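Local coordinates for tetratricopeptide TPR_2 repeat protein (Thermobaculum terrenum, PDB 5DJS) that joins tetratricopeptide repeats to a GT-B domain of glycosyltransferase family 41, and binds uridine-5'-diphosphate, at residues H15-Q20 with L46-L51; G116-L121 with I271-M276. The protein carries 1 engineered substitution. All coordinates share one frame; numbering follows the deposited sequence.

Contact 1. Residues H15-Q20 with L46-L51; sequences HAHEAQ and LHLLGL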
ATOM      1  N   HIS A  15       6.365 -27.104 -12.518  1.00 87.89           N
ATOM      2  CA  HIS A  15       4.951 -26.825 -12.837  1.00 93.34           C
ATOM      3  C   HIS A  15       4.324 -25.882 -11.803  1.00 87.25           C
ATOM      4  O   HIS A  15       3.573 -24.971 -12.160  1.00 85.52           O
ATOM      5  CB  HIS A  15       4.143 -28.135 -12.942  1.00102.16           C
ATOM      6  CG  HIS A  15       2.664 -27.936 -13.132  1.00111.93           C
ATOM      7  ND1 HIS A  15       1.739 -28.265 -12.163  1.00114.92           N
ATOM      8  CD2 HIS A  15       1.953 -27.448 -14.178  1.00115.14           C
ATOM      9  CE1 HIS A  15       0.524 -27.986 -12.601  1.00114.85           C
ATOM     10  NE2 HIS A  15       0.626 -27.489 -13.820  1.00116.98           N
ATOM     11  N   ALA A  16       4.649 -26.106 -10.531  1.00 81.78           N
ATOM     12  CA  ALA A  16       4.141 -25.283  -9.438  1.00 77.23           C
ATOM     13  C   ALA A  16       4.664 -23.855  -9.515  1.00 75.36           C
ATOM     14  O   ALA A  16       3.910 -22.911  -9.290  1.00 72.61           O
ATOM     15  CB  ALA A  16       4.504 -25.904  -8.098  1.00 77.53           C
ATOM     16  N   HIS A  17       5.950 -23.706  -9.827  1.00 76.71           N
ATOM     17  CA  HIS A  17       6.563 -22.382 -10.001  1.00 81.47           C
ATOM     18  C   HIS A  17       6.026 -21.606 -11.219  1.00 82.94           C
ATOM     19  O   HIS A  17       5.902 -20.382 -11.161  1.00 80.20           O
ATOM     20  CB  HIS A  17       8.093 -22.489 -10.087  1.00 84.38           C
ATOM     21  CG  HIS A  17       8.764 -22.682  -8.762  1.00 86.00           C
ATOM     22  ND1 HIS A  17       8.600 -21.807  -7.710  1.00 89.01           N
ATOM     23  CD2 HIS A  17       9.622 -23.634  -8.328  1.00 86.43           C
ATOM     24  CE1 HIS A  17       9.316 -22.219  -6.680  1.00 88.46           C
ATOM     25  NE2 HIS A  17       9.944 -23.328  -7.029  1.00 88.42           N
ATOM     26  N   GLU A  18       5.743 -22.307 -12.318  1.00 88.12           N
ATOM     27  CA  GLU A  18       5.112 -21.682 -13.497  1.00 94.29           C
ATOM     28  C   GLU A  18       3.709 -21.196 -13.157  1.00 91.34           C
ATOM     29  O   GLU A  18       3.360 -20.042 -13.431  1.00 89.33           O
ATOM     30  CB  GLU A  18       5.020 -22.657 -14.681  1.00 98.35           C
ATOM     31  CG  GLU A  18       6.327 -22.900 -15.421  1.00100.53           C
ATOM     32  CD  GLU A  18       6.156 -23.841 -16.601  1.00102.49           C
ATOM     33  OE1 GLU A  18       5.282 -23.575 -17.454  1.00106.98           O
ATOM     34  OE2 GLU A  18       6.897 -24.845 -16.681  1.00 99.62           O
ATOM     35  N   ALA A  19       2.924 -22.097 -12.562  1.00 87.84           N
ATOM     36  CA  ALA A  19       1.547 -21.816 -12.149  1.00 89.85           C
ATOM     37  C   ALA A  19       1.419 -20.568 -11.267  1.00 89.82           C
ATOM     38  O   ALA A  19       0.484 -19.784 -11.439  1.00 89.15           O
ATOM     39  CB  ALA A  19       0.951 -23.027 -11.440  1.00 89.22           C
ATOM     40  N   GLN A  20       2.358 -20.382 -10.341  1.00 90.73           N
ATOM     41  CA  GLN A  20       2.334 -19.217  -9.451  1.00 94.28           C
ATOM     42  C   GLN A  20       2.828 -17.942 -10.158  1.00 96.62           C
ATOM     43  O   GLN A  20       2.278 -16.864  -9.923  1.00100.42           O
ATOM     44  CB  GLN A  20       3.080 -19.502  -8.130  1.00 93.52           C
ATOM     45  CG  GLN A  20       4.593 -19.268  -8.109  1.00 92.65           C
ATOM     46  CD  GLN A  20       5.021 -17.913  -7.552  1.00 90.74           C
ATOM     47  OE1 GLN A  20       4.228 -17.173  -6.966  1.00 82.16           O
ATOM     48  NE2 GLN A  20       6.300 -17.592  -7.724  1.00 91.88           N
ATOM     49  N   LEU A  46       7.058 -26.832   0.911  1.00 48.37           N
ATOM     50  CA  LEU A  46       6.662 -26.158   2.152  1.00 47.49           C
ATOM     51  C   LEU A  46       6.754 -24.645   1.995  1.00 47.37           C
ATOM     52  O   LEU A  46       5.791 -23.935   2.268  1.00 47.43           O
ATOM     53  CB  LEU A  46       7.559 -26.597   3.322  1.00 46.30           C
ATOM     54  CG  LEU A  46       7.130 -27.707   4.302  1.00 46.95           C
ATOM     55  CD1 LEU A  46       5.806 -28.389   3.984  1.00 45.94           C
ATOM     56  CD2 LEU A  46       8.235 -28.741   4.439  1.00 46.47           C
ATOM     57  N   HIS A  47       7.917 -24.176   1.548  1.00 46.49           N
ATOM     58  CA  HIS A  47       8.149 -22.751   1.278  1.00 47.87           C
ATOM     59  C   HIS A  47       7.154 -22.107   0.294  1.00 47.29           C
ATOM     60  O   HIS A  47       6.645 -21.017   0.557  1.00 49.07           O
ATOM     61  CB  HIS A  47       9.565 -22.540   0.746  1.00 46.88           C
ATOM     62  CG  HIS A  47       9.794 -21.173   0.181  1.00 46.56           C
ATOM     63  ND1 HIS A  47       9.837 -20.047   0.973  1.00 46.40           N
ATOM     64  CD2 HIS A  47       9.986 -20.751  -1.093  1.00 46.01           C
ATOM     65  CE1 HIS A  47      10.053 -18.990   0.211  1.00 46.41           C
ATOM     66  NE2 HIS A  47      10.140 -19.388  -1.045  1.00 45.68           N
ATOM     67  N   LEU A  48       6.900 -22.770  -0.831  1.00 46.79           N
ATOM     68  CA  LEU A  48       6.012 -22.229  -1.863  1.00 49.47           C
ATOM     69  C   LEU A  48       4.548 -22.169  -1.404  1.00 47.73           C
ATOM     70  O   LEU A  48       3.866 -21.159  -1.635  1.00 44.21           O
ATOM     71  CB  LEU A  48       6.138 -23.035  -3.163  1.00 51.44           C
ATOM     72  CG  LEU A  48       5.364 -22.552  -4.402  1.00 51.17           C
ATOM     73  CD1 LEU A  48       5.529 -21.057  -4.654  1.00 50.21           C
ATOM     74  CD2 LEU A  48       5.805 -23.344  -5.624  1.00 51.59           C
ATOM     75  N   LEU A  49       4.080 -23.245  -0.763  1.00 45.62           N
ATOM     76  CA  LEU A  49       2.798 -23.228  -0.037  1.00 45.82           C
ATOM     77  C   LEU A  49       2.737 -22.125   1.021  1.00 46.14           C
ATOM     78  O   LEU A  49       1.686 -21.533   1.241  1.00 50.87           O
ATOM     79  CB  LEU A  49       2.520 -24.560   0.650  1.00 46.63           C
ATOM     80  CG  LEU A  49       1.717 -25.626  -0.072  1.00 47.81           C
ATOM     81  CD1 LEU A  49       1.723 -26.900   0.751  1.00 50.14           C
ATOM     82  CD2 LEU A  49       0.283 -25.192  -0.298  1.00 49.96           C
ATOM     83  N   GLY A  50       3.861 -21.888   1.688  1.00 45.26           N
ATOM     84  CA  GLY A  50       4.050 -20.720   2.535  1.00 44.88           C
ATOM     85  C   GLY A  50       3.709 -19.405   1.862  1.00 47.13           C
ATOM     86  O   GLY A  50       2.856 -18.682   2.374  1.00 46.92           O
ATOM     87  N   LEU A  51       4.361 -19.096   0.729  1.00 49.25           N
ATOM     88  CA  LEU A  51       4.101 -17.846  -0.028  1.00 51.62           C
ATOM     89  C   LEU A  51       2.635 -17.691  -0.368  1.00 51.06           C
ATOM     90  O   LEU A  51       2.041 -16.650  -0.108  1.00 51.23           O
ATOM     91  CB  LEU A  51       4.809 -17.804  -1.385  1.00 54.57           C
ATOM     92  CG  LEU A  51       6.286 -18.036  -1.572  1.00 57.61           C
ATOM     93  CD1 LEU A  51       6.677 -17.667  -2.999  1.00 59.58           C
ATOM     94  CD2 LEU A  51       7.039 -17.195  -0.586  1.00 59.53           C
TER
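Leu-48 reaches from helix 43-56 to the surface of helix 5-21 and lays its CD2 methyl over one face of the His-17 ring, 4.1 Å from the ring centroid and 25° off the normal. This is a CH-pi contact, displaced toward the rim that carries ND1 and CE1; ND1 itself lies 3.8 Å from Leu-48 CD2. The same methyl rests on Ala-16, where CB comes within 3.8 Å of Leu-48 CD2, so one branch of the leucine serves two neighbours. The axes of the two short segments are 11.5 Å apart at their closest, a span Leu-48 crosses with CG anti to its backbone N (chi1 -175°), while the small Ala-16 makes room for the incoming methyl. The two segments run nearly parallel, at 15°, as stacked helices do in an array of the tetratricopeptide repeat kind; residues 46-51 lie in a sequence recognised as such a repeat. Helix 25-38 comes between them in the chain, and its Cys-32 also touches Leu-48. The other branch, CD1, meets the aliphatic part of Gln-20, with Gln-20 CG 4.0 Å from Leu-48 CD1. Bent at chi2, the glutamine offers its methylene to the leucine. Histidine suits position 17 because it gives a flat face to the leucine while its NE2 is hydrogen-bonded to Glu-44, just ahead of the segment that holds Leu-48.

Contact 2. Residues G116-L121 with I271-M276; sequences GLYVAL and INTTGM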
ATOM      1  N   GLY A 116      11.793  -4.823   1.577  1.00 44.63           N
ATOM      2  CA  GLY A 116      10.839  -5.325   2.560  1.00 43.47           C
ATOM      3  C   GLY A 116      11.143  -4.803   3.946  1.00 43.18           C
ATOM      4  O   GLY A 116      10.246  -4.342   4.654  1.00 43.00           O
ATOM      5  N   LEU A 117      12.421  -4.859   4.316  1.00 42.69           N
ATOM      6  CA  LEU A 117      12.897  -4.308   5.585  1.00 41.41           C
ATOM      7  C   LEU A 117      12.601  -2.808   5.666  1.00 38.19           C
ATOM      8  O   LEU A 117      11.995  -2.356   6.639  1.00 39.20           O
ATOM      9  CB  LEU A 117      14.396  -4.589   5.765  1.00 41.90           C
ATOM     10  CG  LEU A 117      15.081  -4.046   7.019  1.00 42.24           C
ATOM     11  CD1 LEU A 117      14.460  -4.618   8.282  1.00 44.59           C
ATOM     12  CD2 LEU A 117      16.564  -4.353   6.970  1.00 42.10           C
ATOM     13  N   TYR A 118      12.999  -2.053   4.644  1.00 34.97           N
ATOM     14  CA  TYR A 118      12.677  -0.609   4.557  1.00 34.79           C
ATOM     15  C   TYR A 118      11.191  -0.314   4.763  1.00 34.93           C
ATOM     16  O   TYR A 118      10.840   0.549   5.571  1.00 34.44           O
ATOM     17  CB  TYR A 118      13.127  -0.036   3.210  1.00 34.18           C
ATOM     18  CG  TYR A 118      12.794   1.427   2.971  1.00 34.51           C
ATOM     19  CD1 TYR A 118      13.040   2.399   3.945  1.00 34.46           C
ATOM     20  CD2 TYR A 118      12.270   1.847   1.740  1.00 33.73           C
ATOM     21  CE1 TYR A 118      12.744   3.739   3.708  1.00 35.38           C
ATOM     22  CE2 TYR A 118      11.982   3.179   1.493  1.00 33.80           C
ATOM     23  CZ  TYR A 118      12.217   4.121   2.471  1.00 34.63           C
ATOM     24  OH  TYR A 118      11.945   5.443   2.206  1.00 34.75           O
ATOM     25  N   VAL A 119      10.339  -1.038   4.037  1.00 34.29           N
ATOM     26  CA  VAL A 119       8.885  -0.946   4.202  1.00 35.08           C
ATOM     27  C   VAL A 119       8.469  -1.268   5.637  1.00 36.47           C
ATOM     28  O   VAL A 119       7.757  -0.490   6.268  1.00 37.76           O
ATOM     29  CB  VAL A 119       8.152  -1.902   3.240  1.00 34.07           C
ATOM     30  CG1 VAL A 119       6.680  -2.071   3.611  1.00 33.26           C
ATOM     31  CG2 VAL A 119       8.287  -1.393   1.818  1.00 33.95           C
ATOM     32  N   ALA A 120       8.939  -2.410   6.137  1.00 37.65           N
ATOM     33  CA  ALA A 120       8.568  -2.920   7.460  1.00 38.53           C
ATOM     34  C   ALA A 120       8.801  -1.918   8.586  1.00 41.97           C
ATOM     35  O   ALA A 120       7.999  -1.845   9.518  1.00 47.56           O
ATOM     36  CB  ALA A 120       9.311  -4.211   7.757  1.00 37.90           C
ATOM     37  N   LEU A 121       9.888  -1.149   8.493  1.00 43.52           N
ATOM     38  CA  LEU A 121      10.221  -0.124   9.496  1.00 44.11           C
ATOM     39  C   LEU A 121       9.109   0.917   9.715  1.00 42.34           C
ATOM     40  O   LEU A 121       8.990   1.480  10.796  1.00 42.83           O
ATOM     41  CB  LEU A 121      11.549   0.579   9.133  1.00 46.44           C
ATOM     42  CG  LEU A 121      12.852   0.032   9.732  1.00 47.17           C
ATOM     43  CD1 LEU A 121      13.014  -1.465   9.559  1.00 47.99           C
ATOM     44  CD2 LEU A 121      14.049   0.764   9.140  1.00 46.98           C
ATOM     45  N   ILE A 271       4.961   6.218   0.431  1.00 44.24           N
ATOM     46  CA  ILE A 271       4.874   6.779   1.794  1.00 44.71           C
ATOM     47  C   ILE A 271       6.201   7.374   2.269  1.00 40.06           C
ATOM     48  O   ILE A 271       6.287   7.915   3.374  1.00 40.29           O
ATOM     49  CB  ILE A 271       4.424   5.714   2.824  1.00 47.79           C
ATOM     50  CG1 ILE A 271       5.352   4.492   2.793  1.00 49.38           C
ATOM     51  CG2 ILE A 271       2.979   5.298   2.560  1.00 49.11           C
ATOM     52  CD1 ILE A 271       5.292   3.652   4.044  1.00 52.27           C
ATOM     53  N   ASN A 272       7.240   7.240   1.452  1.00 38.34           N
ATOM     54  CA  ASN A 272       8.554   7.806   1.747  1.00 38.80           C
ATOM     55  C   ASN A 272       9.390   7.783   0.451  1.00 39.29           C
ATOM     56  O   ASN A 272       8.924   7.309  -0.597  1.00 39.11           O
ATOM     57  CB  ASN A 272       9.223   6.982   2.881  1.00 38.39           C
ATOM     58  CG  ASN A 272      10.258   7.752   3.729  1.00 37.99           C
ATOM     59  OD1 ASN A 272      10.843   7.154   4.606  1.00 40.08           O
ATOM     60  ND2 ASN A 272      10.470   9.040   3.507  1.00 39.45           N
ATOM     61  N   THR A 273      10.614   8.289   0.515  1.00 38.41           N
ATOM     62  CA  THR A 273      11.502   8.307  -0.629  1.00 38.40           C
ATOM     63  C   THR A 273      11.777   6.911  -1.149  1.00 38.67           C
ATOM     64  O   THR A 273      11.764   5.940  -0.381  1.00 41.00           O
ATOM     65  CB  THR A 273      12.839   9.010  -0.289  1.00 40.20           C
ATOM     66  OG1 THR A 273      13.573   9.248  -1.498  1.00 44.13           O
ATOM     67  CG2 THR A 273      13.697   8.194   0.719  1.00 39.84           C
ATOM     68  N   THR A 274      12.007   6.819  -2.457  1.00 38.14           N
ATOM     69  CA  THR A 274      12.580   5.625  -3.071  1.00 38.24           C
ATOM     70  C   THR A 274      14.065   5.466  -2.716  1.00 39.72           C
ATOM     71  O   THR A 274      14.610   4.363  -2.811  1.00 37.28           O
ATOM     72  CB  THR A 274      12.498   5.680  -4.604  1.00 39.67           C
ATOM     73  OG1 THR A 274      13.112   6.896  -5.079  1.00 39.34           O
ATOM     74  CG2 THR A 274      11.042   5.599  -5.071  1.00 39.58           C
ATOM     75  N   GLY A 275      14.708   6.587  -2.366  1.00 38.87           N
ATOM     76  CA  GLY A 275      16.124   6.641  -2.086  1.00 39.16           C
ATOM     77  C   GLY A 275      16.978   6.901  -3.315  1.00 39.36           C
ATOM     78  O   GLY A 275      18.193   7.131  -3.176  1.00 39.78           O
ATOM     79  N   MET A 276      16.353   6.902  -4.500  1.00 37.03           N
ATOM     80  CA  MET A 276      17.070   6.864  -5.779  1.00 37.84           C
ATOM     81  C   MET A 276      17.407   8.262  -6.300  1.00 40.92           C
ATOM     82  O   MET A 276      16.612   9.184  -6.151  1.00 40.73           O
ATOM     83  CB  MET A 276      16.217   6.150  -6.832  1.00 35.69           C
ATOM     84  CG  MET A 276      15.914   4.700  -6.521  1.00 36.08           C
ATOM     85  SD  MET A 276      14.648   4.008  -7.604  1.00 37.96           S
ATOM     86  CE  MET A 276      15.492   4.019  -9.183  1.00 38.15           C
TER
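Helix 111-120, carrying residues 116-120, approaches residues 271-276, an irregular chain segment in the loop between strands 263-266 and 281-285. The loop links two neighbouring strands of the first of the two parallel sheets of a GT-B fold, and it is punctuated by two overlapping ST turns. In these, Thr-273 OG1 accepts from Gly-275 N at 3.0 Å and Thr-274 OG1 from Met-276 N at 3.3 Å; both hydroxyls also bond to Glu-299, which ties the turns to the chain near strand 300-304. Glycine, with no CB to meet the carbonyl before it, is suited to the positive phi of 89° at Gly-275. Tyr-118 carries the contact. With CG anti to the backbone N (chi1 177°), its ring stretches away from the helix far enough for the phenol to meet the loop backbone. The rings of His-122 and His-247 meet it edge-to-face, and Arg-132 and Ala-136 of helix 129-143 touch it too. Asn-272 lies across the tyrosine at about a right angle, and the methyl CG2 of Thr-273 sits 3.6 Å from Tyr-118 OH. Tyrosine is apt here, a long, flat side chain suited to a buried place that ends in a donor: Tyr-118 OH donates a hydrogen bond to Thr-273 O at 2.6 Å, in the carbonyl plane and on a lone pair, with a C=O...O angle of 139°.

The two contacts follow one another along the chain, contact 1 closing before contact 2 opens, and their centres lie about 27 Å apart, with nearest atoms about 13 Å apart. Contact 1 joins helices 5-21 and 43-56 near the amino-terminal end of the helical array, its centre about 24 Å from the centre of the chain. Contact 2 is more central, its centre about 12 Å from that of the chain, and joins helix 111-120 to a loop of the sheet that includes strands 263-266 and 281-285. Helices 59-72, 77-89 and 93-106 come between them in sequence. Contact 1 thus sets neighbouring helices within the array, whereas contact 2 fastens helix 111-120 to the GT-B body.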